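Local coordinates for protein enterotoxin type A (Staphylococcus aureus, PDB 1DYQ) that acts, in its natural form, as a superantigen that binds MHC class II molecules and T-cell receptors, with a zinc ion at one MHC site, and causes food poisoning, at residues A[186-189]-A[193-196]; A[195-200]-A[211-216]; A[126-131]-A[137-142]; A[144-149]-A[153-158]; A[79-84]-A[215-220]. The protein carries 3 engineered substitutions. All coordinates share one frame; numbering follows the deposited sequence.

Interaction 1. Residues A[186-189]-A[193-196]; sequences VFHT and PSVN. With ZN (zinc ion), chain B.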
# COMPACT_ATOMS: atom_id res chain seq x y z
N VAL A 186 -11.67 -2.35 4.03
CA VAL A 186 -12.48 -1.96 2.88
C VAL A 186 -12.34 -0.46 2.63
O VAL A 186 -12.46 0.38 3.51
CB VAL A 186 -13.97 -2.28 3.15
CG1 VAL A 186 -14.84 -1.91 1.97
CG2 VAL A 186 -14.16 -3.75 3.51
N PHE A 187 -12.07 -0.15 1.35
CA PHE A 187 -11.93 1.23 0.90
C PHE A 187 -13.24 1.60 0.19
O PHE A 187 -13.54 1.23 -0.92
CB PHE A 187 -10.71 1.32 -0.06
CG PHE A 187 -9.43 0.88 0.63
CD1 PHE A 187 -8.70 1.72 1.39
CD2 PHE A 187 -9.04 -0.47 0.49
CE1 PHE A 187 -7.56 1.30 2.08
CE2 PHE A 187 -7.91 -0.91 1.20
CZ PHE A 187 -7.19 -0.04 1.96
N HIS A 188 -14.12 2.20 1.04
CA HIS A 188 -15.52 2.34 0.66
C HIS A 188 -15.80 3.65 -0.04
O HIS A 188 -15.96 4.69 0.57
CB HIS A 188 -16.42 2.22 1.91
CG HIS A 188 -17.85 1.90 1.53
ND1 HIS A 188 -18.70 1.49 2.53
CD2 HIS A 188 -18.55 1.82 0.41
CE1 HIS A 188 -19.90 1.25 2.06
NE2 HIS A 188 -19.84 1.44 0.74
N THR A 189 -15.84 3.58 -1.37
CA THR A 189 -16.05 4.75 -2.21
C THR A 189 -17.53 5.04 -2.45
O THR A 189 -18.35 4.13 -2.31
CB THR A 189 -15.37 4.49 -3.60
OG1 THR A 189 -15.64 3.11 -3.95
CG2 THR A 189 -13.87 4.65 -3.47
N PRO A 193 -17.59 -0.28 -6.94
CA PRO A 193 -17.49 -1.40 -6.00
C PRO A 193 -16.21 -1.15 -5.18
O PRO A 193 -15.26 -0.55 -5.71
CB PRO A 193 -17.34 -2.62 -6.86
CG PRO A 193 -17.67 -2.22 -8.25
CD PRO A 193 -17.41 -0.74 -8.34
N SER A 194 -16.27 -1.44 -3.91
CA SER A 194 -15.18 -1.15 -3.00
C SER A 194 -14.06 -2.18 -3.11
O SER A 194 -14.30 -3.39 -3.13
CB SER A 194 -15.71 -1.09 -1.57
OG SER A 194 -16.71 -0.08 -1.48
N VAL A 195 -12.83 -1.68 -2.96
CA VAL A 195 -11.69 -2.59 -2.85
C VAL A 195 -11.62 -3.13 -1.42
O VAL A 195 -11.81 -2.38 -0.46
CB VAL A 195 -10.37 -1.84 -3.15
CG1 VAL A 195 -9.19 -2.76 -2.94
CG2 VAL A 195 -10.42 -1.32 -4.59
N ASN A 196 -11.45 -4.45 -1.32
CA ASN A 196 -11.25 -4.98 0.05
C ASN A 196 -10.09 -5.96 0.05
O ASN A 196 -9.89 -6.71 -0.90
CB ASN A 196 -12.46 -5.45 0.72
CG ASN A 196 -13.51 -6.05 -0.19
OD1 ASN A 196 -14.47 -5.34 -0.54
ND2 ASN A 196 -13.28 -7.28 -0.56
ZN ZN B . -18.26 1.70 4.74
O HOH W 1 -12.24 0.92 -3.29
O HOH W 2 -13.79 1.78 -5.46
O HOH W 3 -18.71 0.86 -2.99
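His188 and Ser194 meet just short of the turn that links two antiparallel strands. Followed outward, the His188 side chain first brings CB to 4.1 Å from Ser194 OG; a first torsion of -161°, with CG opposite the backbone N, then carries the imidazole outward past that hydroxyl. On one flank CD2 has Ser194 OG 3.3 Å away, approaching obliquely, and NE2 beyond it is 4.1 Å from the same oxygen. On the other, ND1 binds the zinc ion at 2.3 Å, with CE1 close to the metal but not bonded. His226 and Asp228 also ligate this zinc, which the toxin needs for its interaction with MHC class II. The strands form a beta hairpin of the beta-grasp domain, 182-188 with 195-198, and a nearly straight bond of 2.9 Å joins Phe187 N to Val195 O (176° at the hydrogen). On the turn side of that bond a water bridges Val195 N and Phe187 O. Phe187, a large apolar ring, packs in the buried layer against Val153 and Leu156 of helix 153-168. On the other face Val186 CG2 lies alongside Asn196 CB at 3.7 Å. Thr189 OG1, hydrogen-bonded to Glu192 O, also shares a water with Pro193 O.

Interaction 2. Residues A[195-200]-A[211-216]; sequences VNYDLF and LRIYRD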
# COMPACT_ATOMS: atom_id res chain seq x y z
N VAL A 195 -12.83 -1.68 -2.96
CA VAL A 195 -11.69 -2.59 -2.85
C VAL A 195 -11.62 -3.13 -1.42
O VAL A 195 -11.81 -2.38 -0.46
CB VAL A 195 -10.37 -1.84 -3.15
CG1 VAL A 195 -9.19 -2.76 -2.94
CG2 VAL A 195 -10.42 -1.32 -4.59
N ASN A 196 -11.45 -4.45 -1.32
CA ASN A 196 -11.25 -4.98 0.05
C ASN A 196 -10.09 -5.96 0.05
O ASN A 196 -9.89 -6.71 -0.90
CB ASN A 196 -12.46 -5.45 0.72
CG ASN A 196 -13.51 -6.05 -0.19
OD1 ASN A 196 -14.47 -5.34 -0.54
ND2 ASN A 196 -13.28 -7.28 -0.56
N TYR A 197 -9.37 -5.94 1.16
CA TYR A 197 -8.23 -6.83 1.30
C TYR A 197 -8.34 -7.60 2.63
O TYR A 197 -8.64 -6.98 3.66
CB TYR A 197 -6.91 -6.06 1.37
CG TYR A 197 -6.52 -5.34 0.10
CD1 TYR A 197 -6.58 -5.95 -1.13
CD2 TYR A 197 -5.99 -4.05 0.18
CE1 TYR A 197 -6.24 -5.26 -2.29
CE2 TYR A 197 -5.61 -3.36 -0.96
CZ TYR A 197 -5.71 -3.99 -2.18
OH TYR A 197 -5.35 -3.32 -3.33
N ASP A 198 -8.02 -8.86 2.55
CA ASP A 198 -7.88 -9.67 3.80
C ASP A 198 -6.52 -9.34 4.38
O ASP A 198 -5.48 -9.46 3.73
CB ASP A 198 -8.05 -11.13 3.40
CG ASP A 198 -7.83 -12.10 4.55
OD1 ASP A 198 -7.30 -11.69 5.57
OD2 ASP A 198 -8.24 -13.28 4.38
N LEU A 199 -6.49 -8.87 5.64
CA LEU A 199 -5.25 -8.43 6.25
C LEU A 199 -4.28 -9.58 6.46
O LEU A 199 -3.09 -9.29 6.66
CB LEU A 199 -5.53 -7.70 7.57
CG LEU A 199 -6.33 -6.40 7.44
CD1 LEU A 199 -6.71 -5.87 8.84
CD2 LEU A 199 -5.52 -5.33 6.73
N PHE A 200 -4.74 -10.81 6.46
CA PHE A 200 -3.90 -12.00 6.57
C PHE A 200 -4.01 -12.90 5.36
O PHE A 200 -3.68 -14.09 5.41
CB PHE A 200 -4.29 -12.79 7.84
CG PHE A 200 -4.04 -12.03 9.10
CD1 PHE A 200 -2.75 -11.89 9.61
CD2 PHE A 200 -5.06 -11.35 9.77
CE1 PHE A 200 -2.50 -11.21 10.76
CE2 PHE A 200 -4.81 -10.66 10.93
CZ PHE A 200 -3.53 -10.58 11.44
N LEU A 211 3.65 -6.96 -1.82
CA LEU A 211 2.96 -5.79 -2.29
C LEU A 211 2.61 -5.86 -3.76
O LEU A 211 2.16 -4.88 -4.36
CB LEU A 211 3.79 -4.51 -1.99
CG LEU A 211 4.02 -4.20 -0.52
CD1 LEU A 211 4.47 -2.75 -0.35
CD2 LEU A 211 2.70 -4.42 0.27
N ARG A 212 2.68 -7.07 -4.35
CA ARG A 212 2.27 -7.17 -5.77
C ARG A 212 0.80 -6.85 -5.94
O ARG A 212 0.37 -6.42 -7.01
CB ARG A 212 2.60 -8.57 -6.29
CG ARG A 212 2.16 -8.80 -7.72
CD ARG A 212 2.80 -10.08 -8.27
NE ARG A 212 2.08 -10.50 -9.46
CZ ARG A 212 2.63 -11.29 -10.39
NH1 ARG A 212 3.90 -11.62 -10.26
NH2 ARG A 212 1.88 -11.65 -11.41
N ILE A 213 0.00 -6.90 -4.85
CA ILE A 213 -1.38 -6.48 -4.92
C ILE A 213 -1.50 -5.02 -5.37
O ILE A 213 -2.55 -4.64 -5.89
CB ILE A 213 -2.12 -6.61 -3.57
CG1 ILE A 213 -1.34 -5.99 -2.42
CG2 ILE A 213 -2.46 -8.08 -3.31
CD1 ILE A 213 -2.16 -5.87 -1.13
N TYR A 214 -0.46 -4.20 -5.20
CA TYR A 214 -0.50 -2.81 -5.58
C TYR A 214 -0.00 -2.56 -7.01
O TYR A 214 -0.08 -1.44 -7.50
CB TYR A 214 0.30 -1.95 -4.63
CG TYR A 214 -0.07 -2.01 -3.16
CD1 TYR A 214 -1.41 -2.21 -2.80
CD2 TYR A 214 0.88 -1.94 -2.19
CE1 TYR A 214 -1.73 -2.25 -1.43
CE2 TYR A 214 0.57 -1.97 -0.83
CZ TYR A 214 -0.78 -2.13 -0.50
OH TYR A 214 -1.05 -2.26 0.86
N ARG A 215 0.41 -3.62 -7.70
CA ARG A 215 0.95 -3.47 -9.06
C ARG A 215 -0.07 -3.08 -10.06
O ARG A 215 0.27 -2.63 -11.19
CB ARG A 215 1.69 -4.77 -9.43
CG ARG A 215 2.68 -4.54 -10.61
CD ARG A 215 3.44 -5.85 -10.89
NE ARG A 215 2.65 -6.78 -11.65
CZ ARG A 215 3.10 -7.90 -12.24
NH1 ARG A 215 4.37 -8.24 -12.07
NH2 ARG A 215 2.27 -8.65 -12.91
N ASP A 216 -1.37 -3.23 -9.79
CA ASP A 216 -2.39 -2.69 -10.66
C ASP A 216 -2.51 -1.17 -10.61
O ASP A 216 -3.26 -0.58 -11.40
CB ASP A 216 -3.74 -3.33 -10.32
CG ASP A 216 -4.26 -3.06 -8.93
OD1 ASP A 216 -3.66 -2.45 -8.05
OD2 ASP A 216 -5.43 -3.55 -8.68
O HOH W 4 -5.09 -5.15 -5.45
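Tyr197, on the extended strand 195-198, and Ile213, in a 3-10 turn, have their CA atoms 9.3 Å apart, too far for the two backbones to bond directly. Both segments belong to the beta-grasp domain, the turn lying in the connection between strands 195-198 and 219-221, and it offers the side chains of Ile213 and Tyr214 to the strand. Ile213 sets CD1 almost centrally over one face of the Tyr197 ring, a CH-pi contact 4.1 Å from the centroid and 8° off the ring normal. A first torsion of 49°, which lodges CG1 between the backbone N and the carbonyl carbon, leads the chain there, and its methyl end can point C-H bonds at the ring face. Val195 CG1 lies over the opposite face, nearer the rim. Tyr214 comes obliquely to the same ring, its CE1 edge 4.1 Å from Tyr197 CE2. A water in the plane of the Tyr197 ring is 2.8 Å from Tyr197 OH and donates to Ile213 O at 2.6 Å, so the phenol reaches the turn indirectly. Tyr214 OH bonds Asp157 and Tyr31. Around the contact, Tyr197 packs on Ile185 and Phe187 of strand 182-188 and on Arg161 of helix 153-168, while Leu211 rests on helix 23-32.

Interaction 3. Residues A[126-131]-A[137-142]; sequences VPINLW and NTVPLE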
# COMPACT_ATOMS: atom_id res chain seq x y z
N VAL A 126 -9.48 10.86 5.96
CA VAL A 126 -10.35 9.76 5.56
C VAL A 126 -10.92 9.08 6.80
O VAL A 126 -10.20 8.42 7.53
CB VAL A 126 -9.60 8.70 4.73
CG1 VAL A 126 -10.54 7.58 4.35
CG2 VAL A 126 -9.00 9.37 3.48
N PRO A 127 -12.21 9.27 7.04
CA PRO A 127 -12.83 8.66 8.23
C PRO A 127 -12.68 7.14 8.19
O PRO A 127 -12.78 6.52 7.12
CB PRO A 127 -14.27 9.09 8.14
CG PRO A 127 -14.31 10.26 7.23
CD PRO A 127 -13.17 10.00 6.22
N ILE A 128 -12.42 6.55 9.34
CA ILE A 128 -12.34 5.12 9.51
C ILE A 128 -13.39 4.58 10.48
O ILE A 128 -13.44 5.05 11.63
CB ILE A 128 -10.94 4.68 10.03
CG1 ILE A 128 -9.88 5.04 9.00
CG2 ILE A 128 -10.96 3.17 10.28
CD1 ILE A 128 -8.48 5.17 9.54
N ASN A 129 -14.15 3.62 10.04
CA ASN A 129 -15.03 2.86 10.97
C ASN A 129 -14.26 1.57 11.32
O ASN A 129 -13.97 0.79 10.42
CB ASN A 129 -16.33 2.48 10.30
CG ASN A 129 -17.13 3.68 9.79
OD1 ASN A 129 -17.52 3.72 8.63
ND2 ASN A 129 -17.31 4.66 10.65
N LEU A 130 -13.93 1.40 12.59
CA LEU A 130 -13.20 0.20 12.99
C LEU A 130 -14.02 -0.58 14.04
O LEU A 130 -14.43 -0.00 15.04
CB LEU A 130 -11.83 0.54 13.55
CG LEU A 130 -10.90 -0.64 13.85
CD1 LEU A 130 -9.45 -0.22 13.63
CD2 LEU A 130 -11.04 -1.09 15.32
N TRP A 131 -14.17 -1.85 13.80
CA TRP A 131 -14.81 -2.76 14.76
C TRP A 131 -13.79 -3.80 15.22
O TRP A 131 -13.05 -4.33 14.38
CB TRP A 131 -16.02 -3.43 14.15
CG TRP A 131 -17.19 -2.53 13.87
CD1 TRP A 131 -18.21 -2.24 14.72
CD2 TRP A 131 -17.47 -1.83 12.65
NE1 TRP A 131 -19.11 -1.40 14.12
CE2 TRP A 131 -18.69 -1.15 12.83
CE3 TRP A 131 -16.84 -1.74 11.41
CZ2 TRP A 131 -19.26 -0.36 11.85
CZ3 TRP A 131 -17.40 -0.95 10.42
CH2 TRP A 131 -18.62 -0.27 10.64
N ASN A 137 -14.44 0.88 17.76
CA ASN A 137 -13.37 1.56 18.48
C ASN A 137 -13.14 2.93 17.80
O ASN A 137 -13.13 2.98 16.56
CB ASN A 137 -12.07 0.81 18.49
CG ASN A 137 -11.98 -0.41 19.35
OD1 ASN A 137 -10.96 -1.14 19.30
ND2 ASN A 137 -12.97 -0.68 20.18
N THR A 138 -12.86 3.95 18.58
CA THR A 138 -12.56 5.27 18.04
C THR A 138 -11.20 5.26 17.32
O THR A 138 -10.29 4.58 17.76
CB THR A 138 -12.47 6.32 19.17
OG1 THR A 138 -13.63 6.21 20.01
CG2 THR A 138 -12.41 7.72 18.58
N VAL A 139 -11.17 5.90 16.15
CA VAL A 139 -9.90 6.04 15.41
C VAL A 139 -9.68 7.54 15.14
O VAL A 139 -10.57 8.18 14.59
CB VAL A 139 -9.94 5.31 14.06
CG1 VAL A 139 -8.57 5.44 13.37
CG2 VAL A 139 -10.31 3.85 14.22
N PRO A 140 -8.55 8.07 15.55
CA PRO A 140 -8.24 9.48 15.32
C PRO A 140 -8.47 9.86 13.87
O PRO A 140 -8.01 9.18 12.95
CB PRO A 140 -6.79 9.61 15.70
CG PRO A 140 -6.50 8.46 16.61
CD PRO A 140 -7.42 7.34 16.16
N LEU A 141 -9.13 10.99 13.63
CA LEU A 141 -9.46 11.41 12.28
C LEU A 141 -8.25 11.67 11.41
O LEU A 141 -8.35 11.49 10.18
CB LEU A 141 -10.40 12.63 12.31
CG LEU A 141 -11.08 13.05 11.02
CD1 LEU A 141 -11.91 11.92 10.43
CD2 LEU A 141 -11.94 14.29 11.24
N GLU A 142 -7.08 11.99 11.97
CA GLU A 142 -5.90 12.23 11.19
C GLU A 142 -5.15 10.95 10.80
O GLU A 142 -4.05 11.07 10.24
CB GLU A 142 -4.88 13.12 11.91
CG GLU A 142 -5.37 14.01 12.99
CD GLU A 142 -5.78 13.31 14.27
OE1 GLU A 142 -4.91 12.71 14.94
OE2 GLU A 142 -6.98 13.36 14.59
O HOH W 5 -8.42 8.82 9.47
O HOH W 6 -10.54 8.08 11.31
O HOH W 7 -14.50 3.67 14.32
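Leu130 and Asn137 are linked by one backbone bond where segments 126-131 and 137-142 run antiparallel, their directions 172° apart; Asn137 N donates to Leu130 O at 2.9 Å. This is a hairpin of the beta-grasp domain, strand 119-132 with 135-137; beyond Asn137 the direct bonding stops, though the returning chain still runs alongside, bridged by waters. Val139 turns both branches toward the strand. Its CG1 meets Ile128 CD1 at 3.8 Å, and its CG2 meets Leu130 CB at 3.7 Å, the Ile128 and Val139 side chains crossing at about a right angle. Branched aliphatic residues suit this place because they pack where the backbones no longer bond. Leu130 CD2 lies 3.8 Å from Asn137 CB, and the amide beyond bonds Tyr168 of helix 153-168 through OD1. Farther along, Leu141 CD1 reaches to 4.0 Å from Pro127 CA. Between the two chains a single water accepts from Leu130 N at 2.9 Å and donates to Ile128 O and, at 2.7 Å, to Asn137 O.

Interaction 4. Residues A[144-149]-A[153-158]; sequences VKTNKK and VQELDL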
# COMPACT_ATOMS: atom_id res chain seq x y z
N VAL A 144 -5.56 8.42 8.62
CA VAL A 144 -5.33 8.28 7.17
C VAL A 144 -5.70 9.59 6.50
O VAL A 144 -6.82 10.10 6.72
CB VAL A 144 -6.14 7.13 6.57
CG1 VAL A 144 -5.98 7.08 5.05
CG2 VAL A 144 -5.70 5.80 7.19
N LYS A 145 -4.79 10.18 5.73
CA LYS A 145 -5.08 11.46 5.11
C LYS A 145 -4.47 11.51 3.71
O LYS A 145 -3.47 10.81 3.46
CB LYS A 145 -4.47 12.62 5.94
CG LYS A 145 -2.98 12.45 6.15
CD LYS A 145 -2.30 13.54 6.89
CE LYS A 145 -2.83 13.76 8.29
NZ LYS A 145 -4.24 14.25 8.26
N THR A 146 -5.00 12.37 2.89
CA THR A 146 -4.41 12.52 1.53
C THR A 146 -4.66 13.91 1.01
O THR A 146 -5.63 14.57 1.39
CB THR A 146 -4.90 11.44 0.58
OG1 THR A 146 -4.17 11.61 -0.69
CG2 THR A 146 -6.37 11.51 0.29
N ASN A 147 -3.75 14.41 0.17
CA ASN A 147 -3.98 15.67 -0.53
C ASN A 147 -4.42 15.42 -1.96
O ASN A 147 -4.61 16.35 -2.75
CB ASN A 147 -2.67 16.49 -0.56
CG ASN A 147 -2.15 16.84 0.81
OD1 ASN A 147 -2.79 17.57 1.55
ND2 ASN A 147 -0.98 16.31 1.16
N LYS A 148 -4.73 14.15 -2.31
CA LYS A 148 -5.06 13.80 -3.66
C LYS A 148 -6.55 13.57 -3.89
O LYS A 148 -7.17 12.83 -3.11
CB LYS A 148 -4.29 12.53 -4.10
CG LYS A 148 -2.78 12.70 -4.02
CD LYS A 148 -2.11 11.36 -4.39
CE LYS A 148 -0.59 11.53 -4.30
NZ LYS A 148 -0.09 11.58 -2.91
N LYS A 149 -7.07 14.05 -4.99
CA LYS A 149 -8.47 13.75 -5.38
C LYS A 149 -8.59 12.32 -5.83
O LYS A 149 -9.49 11.57 -5.48
CB LYS A 149 -8.85 14.69 -6.55
CG LYS A 149 -8.84 16.15 -6.12
CD LYS A 149 -9.08 17.08 -7.31
CE LYS A 149 -8.75 18.52 -6.91
NZ LYS A 149 -8.87 19.43 -8.10
N VAL A 153 -4.95 3.24 -3.82
CA VAL A 153 -5.32 2.40 -2.66
C VAL A 153 -4.09 2.12 -1.83
O VAL A 153 -4.11 2.19 -0.59
CB VAL A 153 -6.01 1.12 -3.08
CG1 VAL A 153 -6.18 0.19 -1.85
CG2 VAL A 153 -7.39 1.40 -3.68
N GLN A 154 -2.91 1.92 -2.46
CA GLN A 154 -1.66 1.76 -1.74
C GLN A 154 -1.39 2.84 -0.74
O GLN A 154 -1.06 2.57 0.43
CB GLN A 154 -0.46 1.62 -2.74
CG GLN A 154 0.88 1.60 -2.03
CD GLN A 154 2.07 1.19 -2.94
OE1 GLN A 154 3.12 0.87 -2.38
NE2 GLN A 154 1.87 1.28 -4.22
N GLU A 155 -1.54 4.12 -1.09
CA GLU A 155 -1.31 5.22 -0.19
C GLU A 155 -2.19 5.12 1.08
O GLU A 155 -1.73 5.40 2.16
CB GLU A 155 -1.50 6.57 -0.87
CG GLU A 155 -1.43 7.77 0.05
CD GLU A 155 -1.42 9.10 -0.66
OE1 GLU A 155 -1.09 9.16 -1.86
OE2 GLU A 155 -1.78 10.12 -0.01
N LEU A 156 -3.45 4.77 0.85
CA LEU A 156 -4.40 4.65 1.97
C LEU A 156 -4.13 3.40 2.80
O LEU A 156 -4.14 3.50 4.05
CB LEU A 156 -5.83 4.58 1.44
CG LEU A 156 -6.27 5.77 0.57
CD1 LEU A 156 -7.70 5.54 0.10
CD2 LEU A 156 -6.13 7.08 1.32
N ASP A 157 -3.83 2.29 2.17
CA ASP A 157 -3.60 1.02 2.88
C ASP A 157 -2.33 1.05 3.68
O ASP A 157 -2.28 0.58 4.82
CB ASP A 157 -3.62 -0.10 1.83
CG ASP A 157 -3.83 -1.48 2.40
OD1 ASP A 157 -4.36 -1.59 3.54
OD2 ASP A 157 -3.47 -2.48 1.73
N LEU A 158 -1.25 1.67 3.17
CA LEU A 158 -0.03 1.80 3.96
C LEU A 158 -0.31 2.58 5.25
O LEU A 158 0.17 2.22 6.33
CB LEU A 158 1.06 2.51 3.12
CG LEU A 158 1.66 1.64 2.01
CD1 LEU A 158 2.54 2.54 1.11
CD2 LEU A 158 2.48 0.51 2.60
O HOH W 8 -1.35 12.91 -0.46
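Glu155 OE2 is held by two donors: Thr146 OG1 at 2.9 Å, from well above the carboxylate plane, and a water at the same distance. Glu155 OE1 takes a salt bridge of 2.8 Å from Lys148 NZ, which arrives on the syn side. Glu155 reaches across because CG stands opposite the backbone N (chi1 173°) and the chain stays extended, whereas Lys148 bends at its last torsion to turn NZ inward. Thr146 suits its place: its hydroxyl donates to the glutamate and accepts from Lys148 N at 3.1 Å, an ST turn at the corner of the chain. The water accepts from Asn147 N and Lys148 NZ. With these donors around it, the buried carboxylate is probably kept ionised. Beside it, Val144 CG1 packs on Leu156 CD2 at 3.7 Å. The contact ties strand 145-148 to the start of helix 153-168 within the beta-grasp domain, with Leu156 also against Phe187, while Lys148 and Glu155 touch Asp87 and Tyr89 on strand 86-91 of the OB-fold domain.

Interaction 5. Residues A[79-84]-A[215-220]; sequences DKYKGK and RDNKTI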
# COMPACT_ATOMS: atom_id res chain seq x y z
N ASP A 79 1.20 3.22 -19.69
CA ASP A 79 0.92 4.30 -20.64
C ASP A 79 0.15 5.45 -20.06
O ASP A 79 0.30 6.62 -20.56
CB ASP A 79 0.25 3.77 -21.91
CG ASP A 79 1.17 3.00 -22.81
OD1 ASP A 79 2.40 3.01 -22.59
OD2 ASP A 79 0.66 2.34 -23.74
N LYS A 80 -0.58 5.31 -18.97
CA LYS A 80 -1.26 6.41 -18.32
C LYS A 80 -0.28 7.43 -17.74
O LYS A 80 -0.60 8.60 -17.53
CB LYS A 80 -2.15 5.93 -17.16
CG LYS A 80 -3.47 5.32 -17.51
CD LYS A 80 -4.34 5.13 -16.24
CE LYS A 80 -4.03 3.79 -15.60
NZ LYS A 80 -5.25 3.12 -15.07
N TYR A 81 0.89 6.95 -17.30
CA TYR A 81 1.81 7.72 -16.52
C TYR A 81 3.14 8.04 -17.20
O TYR A 81 3.84 8.95 -16.75
CB TYR A 81 2.13 6.94 -15.20
CG TYR A 81 0.81 6.64 -14.45
CD1 TYR A 81 0.11 7.68 -13.86
CD2 TYR A 81 0.36 5.35 -14.34
CE1 TYR A 81 -1.10 7.42 -13.22
CE2 TYR A 81 -0.84 5.07 -13.68
CZ TYR A 81 -1.55 6.12 -13.13
OH TYR A 81 -2.74 5.87 -12.47
N LYS A 82 3.50 7.25 -18.18
CA LYS A 82 4.82 7.45 -18.84
C LYS A 82 4.87 8.82 -19.48
O LYS A 82 3.98 9.22 -20.22
CB LYS A 82 5.01 6.35 -19.88
CG LYS A 82 6.40 6.33 -20.52
CD LYS A 82 6.41 5.27 -21.63
CE LYS A 82 5.60 5.75 -22.82
NZ LYS A 82 5.30 4.63 -23.76
N GLY A 83 5.90 9.60 -19.13
CA GLY A 83 6.11 10.90 -19.72
C GLY A 83 5.15 11.97 -19.22
O GLY A 83 5.05 13.04 -19.84
N LYS A 84 4.51 11.73 -18.08
CA LYS A 84 3.57 12.71 -17.52
C LYS A 84 4.06 13.18 -16.15
O LYS A 84 4.81 12.44 -15.48
CB LYS A 84 2.20 12.03 -17.27
CG LYS A 84 1.53 11.47 -18.49
CD LYS A 84 0.98 12.57 -19.37
CE LYS A 84 0.04 12.03 -20.44
NZ LYS A 84 0.78 11.23 -21.45
N ARG A 215 0.41 -3.62 -7.70
CA ARG A 215 0.95 -3.47 -9.06
C ARG A 215 -0.07 -3.08 -10.06
O ARG A 215 0.27 -2.63 -11.19
CB ARG A 215 1.69 -4.77 -9.43
CG ARG A 215 2.68 -4.54 -10.61
CD ARG A 215 3.44 -5.85 -10.89
NE ARG A 215 2.65 -6.78 -11.65
CZ ARG A 215 3.10 -7.90 -12.24
NH1 ARG A 215 4.37 -8.24 -12.07
NH2 ARG A 215 2.27 -8.65 -12.91
N ASP A 216 -1.37 -3.23 -9.79
CA ASP A 216 -2.39 -2.69 -10.66
C ASP A 216 -2.51 -1.17 -10.61
O ASP A 216 -3.26 -0.58 -11.40
CB ASP A 216 -3.74 -3.33 -10.32
CG ASP A 216 -4.26 -3.06 -8.93
OD1 ASP A 216 -3.66 -2.45 -8.05
OD2 ASP A 216 -5.43 -3.55 -8.68
N ASN A 217 -1.81 -0.52 -9.67
CA ASN A 217 -1.91 0.92 -9.49
C ASN A 217 -3.37 1.38 -9.43
O ASN A 217 -3.76 2.40 -9.96
CB ASN A 217 -1.16 1.68 -10.61
CG ASN A 217 -0.65 3.01 -10.16
OD1 ASN A 217 0.54 3.20 -9.85
ND2 ASN A 217 -1.50 4.04 -10.06
N LYS A 218 -4.16 0.59 -8.65
CA LYS A 218 -5.57 0.98 -8.49
C LYS A 218 -5.66 2.34 -7.82
O LYS A 218 -5.06 2.57 -6.76
CB LYS A 218 -6.30 -0.08 -7.65
CG LYS A 218 -7.75 0.24 -7.39
CD LYS A 218 -8.62 0.07 -8.61
CE LYS A 218 -10.11 0.05 -8.16
NZ LYS A 218 -10.99 0.09 -9.35
N THR A 219 -6.49 3.22 -8.39
CA THR A 219 -6.71 4.53 -7.81
C THR A 219 -8.22 4.70 -7.56
O THR A 219 -9.01 4.07 -8.25
CB THR A 219 -6.27 5.66 -8.78
OG1 THR A 219 -6.23 6.92 -8.12
CG2 THR A 219 -7.26 5.76 -9.93
N ILE A 220 -8.52 5.44 -6.52
CA ILE A 220 -9.94 5.72 -6.22
C ILE A 220 -10.11 7.19 -5.90
O ILE A 220 -9.17 7.93 -5.56
CB ILE A 220 -10.45 4.87 -5.04
CG1 ILE A 220 -9.72 5.20 -3.76
CG2 ILE A 220 -10.47 3.39 -5.38
CD1 ILE A 220 -10.08 4.39 -2.54
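Tyr81 and Asn217 are brought together by two different first torsions: in Tyr81, -56° puts the ring opposite the carbonyl carbon, and in Asn217, -152° swings the amide opposite the backbone N. The side chains then cross obliquely, with ring and amide planes 42° apart. Asn217 ND2 lies 3.3 Å from Tyr81 OH, but the angle is poor and the pair is not hydrogen-bonded. The same nitrogen is 3.7 Å from Tyr81 CZ, and Asn217 CG is 4.1 Å from Tyr81 CE2, so the amide rests obliquely against the phenol end of the ring. Asn217 has left-handed backbone angles, which asparagine tolerates better than most residues, and just before it Asp216 OD1 accepts from Lys218 N at 3.1 Å to make an Asx turn. Tyr81 ends a weakly bonded helix and starts a type II turn to Lys84, in which Gly83 takes the positive phi. The contact spans the two domains, from helix 75-81 on the OB-fold side to the approach to strand 219-221 in the beta-grasp domain. The long ring of Tyr81 suits this span, packing on Val112 and Leu114 of strand 105-114 as it reaches Asn217, whose ND2 donates to Val112 O. Across the interface, then, this pair contributes van der Waals contact between polar groups, while the directional bond of the amide nitrogen goes to the strand beside the tyrosine.

How the interactions relate
Interactions 4 and 5 are buried, whereas 1, 2 and 3 are partly exposed. Interactions 1 and 2 share strand 195-198 and touch where Phe187 meets Tyr197; interaction 1 adds metal binding at the surface, and interaction 2 relies on aromatic and aliphatic packing plus a water. Interactions 3 and 4 involve neighbouring strands of one sheet, the first meeting its own returning chain and the second a helix; waters bridge the hairpin of the first and a charged network holds the second. Helix 153-168 is the common centre: it touches residues of interactions 1, 2, 3 and 5. Only interaction 5 has one segment in each domain, and the loop it closes encloses interactions 1, 3 and 4.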